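Local coordinates for beta-galactosidase (Bacillus circulans, PDB 4MAD), which probably hydrolyses terminal non-reducing beta-D-galactose residues from beta-D-galactosides, as a family 35 glycoside hydrolase, at residues A37-R42 and E64-W69; R51-K56 and N346-I351; L198-G203 and E215-T220; W252-G257 and I553-T558. All coordinates share one frame; numbering follows the deposited sequence.

Overall arrangement
Interaction 1 comes first along the chain. It closes the loop between strands 34-38 and 62-66 of the parallel barrel. Helix 48-58 lies inside that loop and carries residues 51-56 of interaction 2. Interactions 1 and 2 therefore cross, and they touch where Met38 packs on Arg51 and Leu52. Residues 346-351, far along the chain, complete interaction 2 on the way out of the barrel. Interaction 3 is nested inside this long loop and joins strands 197-202 and 218-223 of the same barrel. Interaction 4 starts in the loop after strand 244-249 and ends in the C-terminal beta domain. It crosses interaction 2 and follows interactions 1 and 3 in series.

Interaction 1 of 4, residues A37-R42 and E64-W69; sequences AMHYFR and ETYVAW
Met38 and Glu64 meet through their backbones. Met38 N donates a hydrogen bond to Glu64 O at 3.0 Å. Ala37 CA makes a CA-H...O contact with Glu64 O at 3.3 Å. Both belong to the parallel pairing of Ala37 with Glu64.

The second hydrogen bond uses a side chain. Ala68 N donates to Tyr40 OH at 3.2 Å, with an angle of 160° at the hydrogen. Ala68 is the N-cap of helix 69-72, so the phenol meets the chain where that helix starts. His72 holds the same hydroxyl by another hydrogen bond. Tyr40 CG lies between its backbone N and carbonyl carbon (chi1 53°), and the ring edge comes up to Tyr66 O, 3.2 Å from Tyr40 CE2. Thr65 OG1 donates to this Tyr66 O on a lone pair. An alanine in place of Tyr40 would probably leave Ala68 N and His72 without their shared hydroxyl and open a gap beside Tyr66 O.

Aromatic rings make the rest of the contact. Ala68 CB sits over one face of Phe41, 4.0 Å from the ring centroid, as a CH-pi contact. His39 CB covers the opposite face. The His39 and Tyr66 side chains run side by side with their rings tilted by 49°, and His39 CE1 is 3.6 Å from Tyr66 CD2. Tyr66 OH is hydrogen-bonded to Asn170 OD1. The nearest side-chain atoms of Tyr66 and Glu247, the predicted nucleophile, are about 3 Å apart.

Strands 34-38 and 62-66 are neighbours in the barrel. Helix 48-58 packs on Met38, and helix 87-97 packs on Tyr40, Thr65 and Val67.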
# COMPACT_ATOMS: atom_id res chain seq x y z
N ALA A 37 3.49 -6.14 -13.86
CA ALA A 37 3.75 -5.45 -12.60
C ALA A 37 3.76 -6.38 -11.38
O ALA A 37 2.86 -7.13 -11.17
CB ALA A 37 2.77 -4.37 -12.39
N MET A 38 4.86 -6.31 -10.65
CA MET A 38 4.98 -6.93 -9.38
C MET A 38 5.79 -6.03 -8.44
O MET A 38 6.82 -5.59 -8.79
CB MET A 38 5.67 -8.28 -9.49
CG MET A 38 5.92 -8.92 -8.20
SD MET A 38 6.83 -10.49 -8.29
CE MET A 38 7.08 -10.78 -6.56
N HIS A 39 5.28 -5.80 -7.27
CA HIS A 39 5.95 -4.91 -6.33
C HIS A 39 6.72 -5.67 -5.27
O HIS A 39 6.16 -6.45 -4.57
CB HIS A 39 4.90 -4.09 -5.62
CG HIS A 39 4.09 -3.24 -6.52
ND1 HIS A 39 4.46 -2.95 -7.81
CD2 HIS A 39 2.89 -2.65 -6.33
CE1 HIS A 39 3.53 -2.19 -8.36
NE2 HIS A 39 2.56 -2.02 -7.49
N TYR A 40 8.00 -5.42 -5.14
CA TYR A 40 8.78 -6.21 -4.22
C TYR A 40 8.18 -6.12 -2.82
O TYR A 40 8.27 -7.01 -2.06
CB TYR A 40 10.27 -5.82 -4.21
CG TYR A 40 10.50 -4.38 -3.99
CD1 TYR A 40 10.86 -3.92 -2.76
CD2 TYR A 40 10.36 -3.51 -4.98
CE1 TYR A 40 11.02 -2.57 -2.54
CE2 TYR A 40 10.55 -2.15 -4.78
CZ TYR A 40 10.86 -1.68 -3.53
OH TYR A 40 11.03 -0.37 -3.31
N PHE A 41 7.58 -4.98 -2.53
CA PHE A 41 7.18 -4.63 -1.17
C PHE A 41 5.89 -5.26 -0.78
O PHE A 41 5.43 -5.09 0.31
CB PHE A 41 7.17 -3.14 -0.94
CG PHE A 41 6.52 -2.33 -2.02
CD1 PHE A 41 5.19 -2.03 -1.96
CD2 PHE A 41 7.24 -1.85 -3.10
CE1 PHE A 41 4.64 -1.24 -2.88
CE2 PHE A 41 6.65 -1.10 -4.02
CZ PHE A 41 5.36 -0.81 -3.91
N ARG A 42 5.33 -6.00 -1.71
CA ARG A 42 4.06 -6.64 -1.51
C ARG A 42 4.07 -8.19 -1.42
O ARG A 42 3.07 -8.77 -1.29
CB ARG A 42 3.07 -6.15 -2.54
CG ARG A 42 2.53 -4.79 -2.20
CD ARG A 42 1.66 -4.19 -3.27
NE ARG A 42 0.69 -3.25 -2.76
CZ ARG A 42 0.39 -2.07 -3.30
NH1 ARG A 42 0.96 -1.69 -4.41
NH2 ARG A 42 -0.53 -1.32 -2.74
N GLU A 64 7.97 -5.07 -13.91
CA GLU A 64 7.97 -3.69 -13.59
C GLU A 64 7.60 -3.53 -12.14
O GLU A 64 6.67 -4.11 -11.71
CB GLU A 64 6.98 -2.94 -14.46
CG GLU A 64 6.77 -1.51 -14.12
CD GLU A 64 5.72 -1.34 -13.03
OE1 GLU A 64 4.62 -1.84 -13.17
OE2 GLU A 64 6.07 -0.73 -12.03
N THR A 65 8.35 -2.70 -11.43
CA THR A 65 8.01 -2.39 -10.08
C THR A 65 8.15 -0.92 -9.78
O THR A 65 9.01 -0.30 -10.26
CB THR A 65 8.88 -3.16 -9.08
OG1 THR A 65 8.40 -2.96 -7.76
CG2 THR A 65 10.29 -2.70 -9.18
N TYR A 66 7.29 -0.41 -8.92
CA TYR A 66 7.49 0.85 -8.28
C TYR A 66 8.56 0.72 -7.21
O TYR A 66 8.91 -0.36 -6.86
CB TYR A 66 6.23 1.31 -7.56
CG TYR A 66 5.13 1.87 -8.39
CD1 TYR A 66 5.32 2.97 -9.18
CD2 TYR A 66 3.87 1.36 -8.31
CE1 TYR A 66 4.27 3.50 -9.91
CE2 TYR A 66 2.86 1.87 -9.01
CZ TYR A 66 3.04 2.95 -9.82
OH TYR A 66 2.00 3.45 -10.55
N VAL A 67 9.07 1.86 -6.73
CA VAL A 67 9.92 1.93 -5.55
C VAL A 67 9.22 2.73 -4.47
O VAL A 67 8.85 3.80 -4.72
CB VAL A 67 11.24 2.68 -5.82
CG1 VAL A 67 12.06 2.65 -4.63
CG2 VAL A 67 11.99 2.09 -7.01
N ALA A 68 9.13 2.20 -3.26
CA ALA A 68 8.35 2.80 -2.21
C ALA A 68 9.27 3.61 -1.28
O ALA A 68 9.92 3.08 -0.46
CB ALA A 68 7.66 1.72 -1.44
N TRP A 69 9.26 4.92 -1.44
CA TRP A 69 10.14 5.77 -0.67
C TRP A 69 9.91 5.60 0.82
O TRP A 69 10.81 5.44 1.52
CB TRP A 69 9.88 7.23 -1.08
CG TRP A 69 10.73 8.29 -0.44
CD1 TRP A 69 11.73 8.13 0.44
CD2 TRP A 69 10.60 9.70 -0.64
NE1 TRP A 69 12.26 9.35 0.79
CE2 TRP A 69 11.58 10.32 0.13
CE3 TRP A 69 9.78 10.49 -1.41
CZ2 TRP A 69 11.74 11.69 0.15
CZ3 TRP A 69 9.95 11.87 -1.39
CH2 TRP A 69 10.91 12.43 -0.62

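Interaction 2 of 4, residues R51-K56 and N346-I351; sequences RLLKLK and NLPAPI
Lys54 and Leu347 meet at about a right angle. The lysine chain is extended beyond CG and runs along the loop. The leucine reaches across its base, with Leu347 CD2 4.1 Å from Lys54 CG. Pro348 leans on the same place, with Pro348 CD 4.3 Å from Lys54 CG. The proline ring also meets the preceding helix residue: Pro348 CG lies 4.0 Å from Leu53 CB.

Arg51 starts by pointing away from the loop. Its chain bends at chi2 (-79°), and this brings the guanidinium back. Ile351 approaches that group at its edge, in plane, with Ile351 CD1 3.8 Å from Arg51 NH1. The two side chains also cross at about a right angle.

The helix is 48-58, which follows the first strand of the (beta/alpha)8 barrel. The loop lies between helix 327-339 and strand 357-366 and leads from the barrel into the eight-stranded antiparallel sheet. Residues 348-350 have polyproline II backbone angles.

The far end of Lys54 reaches the loop through water. Lys54 NZ donates at 2.8 Å to one water, and this water donates to Ala349 O, also at 2.8 Å. A second water accepts from Lys54 NZ at 3.1 Å and from Ile351 N at 3.0 Å. The strongest partner of the ammonium is Asp50, through a salt bridge. Gly323 O accepts a hydrogen bond from it as well. Asp50 also touches Pro348 and Ile351.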
# COMPACT_ATOMS: atom_id res chain seq x y z
N ARG A 51 7.28 -16.08 -7.65
CA ARG A 51 6.40 -15.27 -8.44
C ARG A 51 7.00 -14.86 -9.76
O ARG A 51 6.35 -14.88 -10.73
CB ARG A 51 5.91 -14.07 -7.67
CG ARG A 51 5.58 -14.36 -6.24
CD ARG A 51 4.24 -15.03 -6.04
NE ARG A 51 3.76 -14.94 -4.68
CZ ARG A 51 3.85 -15.91 -3.79
NH1 ARG A 51 4.41 -17.04 -4.10
NH2 ARG A 51 3.41 -15.75 -2.57
N LEU A 52 8.26 -14.50 -9.73
CA LEU A 52 8.94 -14.10 -10.94
C LEU A 52 9.01 -15.24 -11.96
O LEU A 52 8.81 -15.03 -13.08
CB LEU A 52 10.33 -13.56 -10.66
CG LEU A 52 10.28 -12.26 -9.88
CD1 LEU A 52 11.52 -11.89 -9.22
CD2 LEU A 52 9.78 -11.18 -10.77
N LEU A 53 9.25 -16.45 -11.50
CA LEU A 53 9.29 -17.61 -12.35
C LEU A 53 7.96 -17.80 -13.04
O LEU A 53 7.89 -18.16 -14.19
CB LEU A 53 9.62 -18.83 -11.52
CG LEU A 53 11.06 -19.02 -11.14
CD1 LEU A 53 11.24 -20.06 -10.20
CD2 LEU A 53 11.90 -19.25 -12.30
N LYS A 54 6.90 -17.55 -12.28
CA LYS A 54 5.55 -17.62 -12.82
C LYS A 54 5.27 -16.58 -13.92
O LYS A 54 4.70 -16.86 -14.93
CB LYS A 54 4.50 -17.56 -11.72
CG LYS A 54 4.42 -18.83 -10.91
CD LYS A 54 3.81 -18.74 -9.54
CE LYS A 54 3.59 -20.07 -8.96
NZ LYS A 54 3.22 -20.12 -7.59
N LEU A 55 5.71 -15.37 -13.72
CA LEU A 55 5.53 -14.37 -14.74
C LEU A 55 6.31 -14.73 -16.01
O LEU A 55 5.82 -14.65 -17.07
CB LEU A 55 5.95 -13.01 -14.23
CG LEU A 55 5.28 -12.48 -12.95
CD1 LEU A 55 5.67 -11.05 -12.76
CD2 LEU A 55 3.84 -12.62 -13.02
N LYS A 56 7.53 -15.20 -15.84
CA LYS A 56 8.32 -15.53 -16.98
C LYS A 56 7.60 -16.62 -17.71
O LYS A 56 7.52 -16.58 -18.87
CB LYS A 56 9.71 -15.97 -16.58
CG LYS A 56 10.52 -16.45 -17.69
CD LYS A 56 11.04 -15.38 -18.52
CE LYS A 56 12.34 -15.74 -19.24
NZ LYS A 56 12.63 -14.87 -20.36
N ASN A 346 6.42 -24.35 -18.14
CA ASN A 346 7.00 -25.09 -17.05
C ASN A 346 6.86 -24.29 -15.76
O ASN A 346 7.49 -23.28 -15.59
CB ASN A 346 8.45 -25.35 -17.40
CG ASN A 346 9.22 -26.01 -16.32
OD1 ASN A 346 8.82 -27.00 -15.76
ND2 ASN A 346 10.37 -25.49 -16.07
N LEU A 347 5.98 -24.71 -14.88
CA LEU A 347 5.78 -23.98 -13.66
C LEU A 347 6.52 -24.63 -12.51
O LEU A 347 6.71 -25.78 -12.49
CB LEU A 347 4.30 -23.88 -13.34
CG LEU A 347 3.40 -23.00 -14.19
CD1 LEU A 347 1.99 -23.33 -14.06
CD2 LEU A 347 3.63 -21.57 -13.91
N PRO A 348 6.80 -23.84 -11.50
CA PRO A 348 7.30 -24.38 -10.25
C PRO A 348 6.24 -25.24 -9.61
O PRO A 348 5.12 -25.12 -9.92
CB PRO A 348 7.47 -23.13 -9.41
CG PRO A 348 7.54 -22.06 -10.29
CD PRO A 348 6.75 -22.38 -11.46
N ALA A 349 6.65 -26.10 -8.69
CA ALA A 349 5.69 -26.89 -7.93
C ALA A 349 4.84 -25.95 -7.11
O ALA A 349 5.37 -25.08 -6.49
CB ALA A 349 6.41 -27.78 -6.99
N PRO A 350 3.56 -26.19 -7.03
CA PRO A 350 2.73 -25.26 -6.27
C PRO A 350 3.09 -25.21 -4.78
O PRO A 350 3.54 -26.17 -4.25
CB PRO A 350 1.34 -25.84 -6.42
CG PRO A 350 1.36 -26.54 -7.65
CD PRO A 350 2.73 -27.11 -7.80
N ILE A 351 2.92 -24.07 -4.15
CA ILE A 351 3.26 -23.91 -2.75
C ILE A 351 2.09 -24.38 -1.91
O ILE A 351 1.02 -23.92 -2.04
CB ILE A 351 3.61 -22.47 -2.44
CG1 ILE A 351 4.88 -22.10 -3.17
CG2 ILE A 351 3.81 -22.29 -1.02
CD1 ILE A 351 5.17 -20.66 -3.22
O HOH W 1 4.69 -22.44 -7.01
O HOH W 2 1.50 -22.00 -5.77

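Interaction 3 of 4, residues L198-G203 and E215-T220; sequences LFTSDG and EGIFET
Strand 197-202, helix 206-212 and strand 218-223 form a beta-alpha-beta crossover, and here its two strands pair in parallel, with Thr200 beside Glu219. Thr200 N donates to Phe218 O at 3.1 Å. Thr200 O then accepts twice from Thr220. Thr220 N reaches Thr200 O at 3.0 Å and Thr220 OG1 reaches it at 2.7 Å, from opposite faces of the carbonyl plane. Thr220 OG1 lies between its own N and carbonyl carbon (chi1 57°), and from there it reaches the neighbouring strand. Asp202 N extends the pairing with a bond to Thr220 O at 3.2 Å. At the other end a water links Leu198 O to Phe218 N.

The Glu219 chain bends at chi2 (75°) and brings its carboxylate toward strand 197-202. Glu219 OE2 is 2.5 Å from Asp202 OD2, with the carboxylate planes 68° apart. Acid groups this close would probably not both be ionised. Asp202 OD1 accepts from Gly173 N. An alanine in place of Glu219 would probably leave Asp202 OD2 without the carboxylate it faces and open a gap beside Thr200.

Phe199, Ser201 and Thr220 share the face opposite Thr200 and Glu219 and touch Met246 of strand 244-249. The nearest side-chain atoms of Ser201 and Glu171, the predicted proton donor, are about 4 Å apart. Such parallel neighbours, joined by a helical crossover, are the repeating element of a TIM barrel.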
# COMPACT_ATOMS: atom_id res chain seq x y z
N LEU A 198 13.99 6.85 -20.46
CA LEU A 198 13.16 7.52 -19.48
C LEU A 198 11.79 7.81 -20.05
O LEU A 198 11.68 8.13 -21.16
CB LEU A 198 13.78 8.86 -19.08
CG LEU A 198 15.12 8.85 -18.38
CD1 LEU A 198 15.48 10.19 -17.78
CD2 LEU A 198 15.21 7.80 -17.40
N PHE A 199 10.75 7.66 -19.28
CA PHE A 199 9.45 7.82 -19.85
C PHE A 199 8.49 8.26 -18.78
O PHE A 199 8.78 8.13 -17.68
CB PHE A 199 8.98 6.50 -20.48
CG PHE A 199 8.76 5.43 -19.50
CD1 PHE A 199 7.58 5.29 -18.86
CD2 PHE A 199 9.77 4.55 -19.17
CE1 PHE A 199 7.41 4.30 -17.94
CE2 PHE A 199 9.56 3.55 -18.26
CZ PHE A 199 8.42 3.44 -17.65
N THR A 200 7.31 8.70 -19.18
CA THR A 200 6.22 9.07 -18.31
C THR A 200 4.99 8.22 -18.64
O THR A 200 4.94 7.58 -19.63
CB THR A 200 5.81 10.55 -18.45
OG1 THR A 200 5.56 10.87 -19.79
CG2 THR A 200 6.93 11.45 -17.89
N SER A 201 4.02 8.25 -17.75
CA SER A 201 2.74 7.66 -18.04
C SER A 201 1.64 8.58 -17.58
O SER A 201 1.79 9.28 -16.66
CB SER A 201 2.60 6.26 -17.42
OG SER A 201 2.52 6.25 -16.02
N ASP A 202 0.55 8.57 -18.30
CA ASP A 202 -0.61 9.32 -17.94
C ASP A 202 -1.88 8.67 -18.49
O ASP A 202 -1.80 7.83 -19.31
CB ASP A 202 -0.55 10.72 -18.47
CG ASP A 202 0.41 11.58 -17.72
OD1 ASP A 202 0.06 12.05 -16.65
OD2 ASP A 202 1.49 11.79 -18.23
N GLY A 203 -3.03 9.10 -18.00
CA GLY A 203 -4.29 8.74 -18.60
C GLY A 203 -4.45 9.43 -19.95
O GLY A 203 -3.93 10.44 -20.16
N GLU A 215 9.06 17.61 -22.06
CA GLU A 215 9.71 17.82 -23.29
C GLU A 215 10.89 16.89 -23.33
O GLU A 215 11.62 16.78 -22.41
CB GLU A 215 10.17 19.28 -23.41
CG GLU A 215 10.88 19.60 -24.66
CD GLU A 215 10.06 19.36 -25.93
OE1 GLU A 215 9.14 18.55 -25.92
OE2 GLU A 215 10.37 19.97 -26.97
N GLY A 216 11.00 16.23 -24.46
CA GLY A 216 12.06 15.30 -24.77
C GLY A 216 11.86 13.89 -24.29
O GLY A 216 12.71 13.09 -24.46
N ILE A 217 10.72 13.61 -23.68
CA ILE A 217 10.50 12.34 -23.00
C ILE A 217 9.32 11.51 -23.56
O ILE A 217 8.25 12.01 -23.69
CB ILE A 217 10.32 12.59 -21.48
CG1 ILE A 217 11.58 13.20 -20.86
CG2 ILE A 217 9.98 11.36 -20.82
CD1 ILE A 217 12.77 12.36 -20.96
N PHE A 218 9.57 10.24 -23.82
CA PHE A 218 8.58 9.30 -24.33
C PHE A 218 7.39 9.22 -23.36
O PHE A 218 7.58 9.12 -22.21
CB PHE A 218 9.26 7.93 -24.44
CG PHE A 218 8.40 6.83 -24.97
CD1 PHE A 218 7.75 6.93 -26.16
CD2 PHE A 218 8.28 5.65 -24.27
CE1 PHE A 218 6.98 5.92 -26.61
CE2 PHE A 218 7.51 4.66 -24.73
CZ PHE A 218 6.86 4.79 -25.89
N GLU A 219 6.19 9.22 -23.89
CA GLU A 219 4.98 9.08 -23.10
C GLU A 219 4.26 7.74 -23.36
O GLU A 219 4.25 7.25 -24.46
CB GLU A 219 4.03 10.27 -23.28
CG GLU A 219 2.67 10.20 -22.64
CD GLU A 219 2.69 10.43 -21.13
OE1 GLU A 219 3.46 9.76 -20.49
OE2 GLU A 219 1.92 11.25 -20.63
N THR A 220 3.68 7.20 -22.31
CA THR A 220 2.89 5.99 -22.38
C THR A 220 1.53 6.31 -21.78
O THR A 220 1.43 7.27 -21.13
CB THR A 220 3.53 4.86 -21.61
OG1 THR A 220 3.73 5.22 -20.26
CG2 THR A 220 4.86 4.48 -22.23
O HOH W 3 12.40 9.38 -23.51
O HOH W 4 6.50 12.84 -21.54

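Interaction 4 of 4, residues W252-G257 and I553-T558; sequences WFDHWG and IGPQQT
This is a contact between two domains: Trp256 and Gly257, in the loop after barrel strand 244-249, meet Ile553 to Gln556 of the galactose-binding domain. One hydrogen bond joins them directly. Gly257 N donates to Gly554 O at 2.9 Å, and the bond is nearly straight, at 177°. The N-H comes from above the carbonyl plane. The backbone angles of Gly257 would jam a side chain against the preceding carbonyl.

The edge of the Trp256 ring meets the same oxygen. Trp256 CE3 lies 3.2 Å from Gly554 O, and Trp256 CZ3 lies 3.8 Å from Gln556 O. The Gln556 side chain crosses the tryptophan obliquely and brings Gln556 OE1 4.1 Å from Trp256 CH2, with the amide and ring planes 16° apart. Gln556 OE1 accepts from Ser312 N, while NE2 donates to Thr558 O.

Ile553 CD1 packs on Trp256 CB at 4.0 Å and also lies against Gly257 N. Pro555 follows a cis peptide bond and sets Pro555 CG 3.7 Å from Asp254 OD2. The Asp254 carboxylate is held by His260 and His261.

Trp252, in the same loop, lines a pocket occupied by 2-(2-methoxyethoxy)ethanol. The arrangement is that of a multidomain glycosidase, with a loop of the (beta/alpha)8 barrel docked on a loop of an accessory beta domain.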
# COMPACT_ATOMS: atom_id res chain seq x y z
N TRP A 252 -8.71 -4.91 -10.57
CA TRP A 252 -8.95 -3.71 -9.79
C TRP A 252 -8.78 -4.02 -8.30
O TRP A 252 -8.60 -5.13 -7.94
CB TRP A 252 -10.31 -3.09 -10.05
CG TRP A 252 -10.42 -1.63 -9.82
CD1 TRP A 252 -11.14 -1.00 -8.89
CD2 TRP A 252 -9.80 -0.60 -10.59
NE1 TRP A 252 -11.02 0.35 -9.00
CE2 TRP A 252 -10.21 0.62 -10.06
CE3 TRP A 252 -8.94 -0.60 -11.67
CZ2 TRP A 252 -9.78 1.81 -10.57
CZ3 TRP A 252 -8.54 0.55 -12.17
CH2 TRP A 252 -8.95 1.76 -11.65
N PHE A 253 -8.84 -3.00 -7.49
CA PHE A 253 -8.63 -3.12 -6.06
C PHE A 253 -9.88 -2.77 -5.27
O PHE A 253 -10.79 -2.23 -5.80
CB PHE A 253 -7.54 -2.22 -5.56
CG PHE A 253 -7.81 -0.82 -5.81
CD1 PHE A 253 -8.27 0.01 -4.85
CD2 PHE A 253 -7.63 -0.33 -7.05
CE1 PHE A 253 -8.53 1.28 -5.14
CE2 PHE A 253 -7.91 0.92 -7.33
CZ PHE A 253 -8.36 1.73 -6.37
N ASP A 254 -9.87 -3.12 -4.00
CA ASP A 254 -11.03 -3.00 -3.15
C ASP A 254 -10.80 -2.01 -1.99
O ASP A 254 -9.76 -1.95 -1.45
CB ASP A 254 -11.36 -4.32 -2.49
CG ASP A 254 -11.76 -5.39 -3.47
OD1 ASP A 254 -12.15 -5.07 -4.55
OD2 ASP A 254 -11.67 -6.55 -3.09
N HIS A 255 -11.87 -1.29 -1.66
CA HIS A 255 -11.97 -0.55 -0.42
C HIS A 255 -12.86 -1.31 0.60
O HIS A 255 -13.74 -2.00 0.22
CB HIS A 255 -12.62 0.82 -0.62
CG HIS A 255 -12.01 1.68 -1.69
ND1 HIS A 255 -10.73 2.15 -1.63
CD2 HIS A 255 -12.54 2.22 -2.80
CE1 HIS A 255 -10.48 2.92 -2.66
NE2 HIS A 255 -11.58 3.01 -3.37
N TRP A 256 -12.66 -1.08 1.88
CA TRP A 256 -13.50 -1.75 2.84
C TRP A 256 -14.97 -1.36 2.58
O TRP A 256 -15.25 -0.27 2.32
CB TRP A 256 -13.08 -1.41 4.28
CG TRP A 256 -11.77 -1.96 4.65
CD1 TRP A 256 -10.63 -1.29 4.82
CD2 TRP A 256 -11.46 -3.33 4.92
NE1 TRP A 256 -9.62 -2.12 5.17
CE2 TRP A 256 -10.11 -3.39 5.24
CE3 TRP A 256 -12.21 -4.50 4.95
CZ2 TRP A 256 -9.48 -4.59 5.56
CZ3 TRP A 256 -11.58 -5.66 5.24
CH2 TRP A 256 -10.24 -5.71 5.54
N GLY A 257 -15.85 -2.33 2.63
CA GLY A 257 -17.25 -2.12 2.39
C GLY A 257 -17.75 -2.32 0.97
O GLY A 257 -18.93 -2.37 0.75
N ILE A 553 -16.88 -5.81 7.76
CA ILE A 553 -17.66 -5.26 6.66
C ILE A 553 -17.26 -5.79 5.28
O ILE A 553 -17.93 -5.58 4.35
CB ILE A 553 -17.79 -3.74 6.66
CG1 ILE A 553 -16.49 -3.04 6.34
CG2 ILE A 553 -18.40 -3.29 7.94
CD1 ILE A 553 -16.59 -1.59 6.18
N GLY A 554 -16.10 -6.43 5.23
CA GLY A 554 -15.65 -7.05 4.01
C GLY A 554 -15.12 -6.15 2.94
O GLY A 554 -14.86 -5.05 3.17
N PRO A 555 -14.98 -6.64 1.72
CA PRO A 555 -15.27 -8.00 1.31
C PRO A 555 -14.29 -9.06 1.76
O PRO A 555 -14.62 -10.20 1.66
CB PRO A 555 -15.20 -7.91 -0.21
CG PRO A 555 -14.33 -6.79 -0.48
CD PRO A 555 -14.26 -5.91 0.69
N GLN A 556 -13.09 -8.67 2.11
CA GLN A 556 -12.09 -9.58 2.61
C GLN A 556 -12.46 -10.05 4.02
O GLN A 556 -12.76 -9.26 4.83
CB GLN A 556 -10.73 -8.92 2.62
CG GLN A 556 -9.64 -9.68 3.34
CD GLN A 556 -8.29 -9.08 3.16
OE1 GLN A 556 -8.18 -7.98 2.75
NE2 GLN A 556 -7.26 -9.82 3.44
N GLN A 557 -12.44 -11.37 4.24
CA GLN A 557 -12.67 -11.89 5.57
C GLN A 557 -11.57 -12.79 6.13
O GLN A 557 -11.72 -13.31 7.15
CB GLN A 557 -13.99 -12.61 5.64
CG GLN A 557 -15.09 -11.80 5.15
CD GLN A 557 -15.69 -10.92 6.17
OE1 GLN A 557 -15.38 -11.00 7.29
NE2 GLN A 557 -16.60 -10.08 5.76
N THR A 558 -10.48 -12.94 5.40
CA THR A 558 -9.33 -13.73 5.83
C THR A 558 -8.07 -12.94 5.64
O THR A 558 -8.05 -12.09 4.81
CB THR A 558 -9.13 -14.99 5.03
OG1 THR A 558 -9.17 -14.69 3.64
CG2 THR A 558 -10.16 -16.00 5.32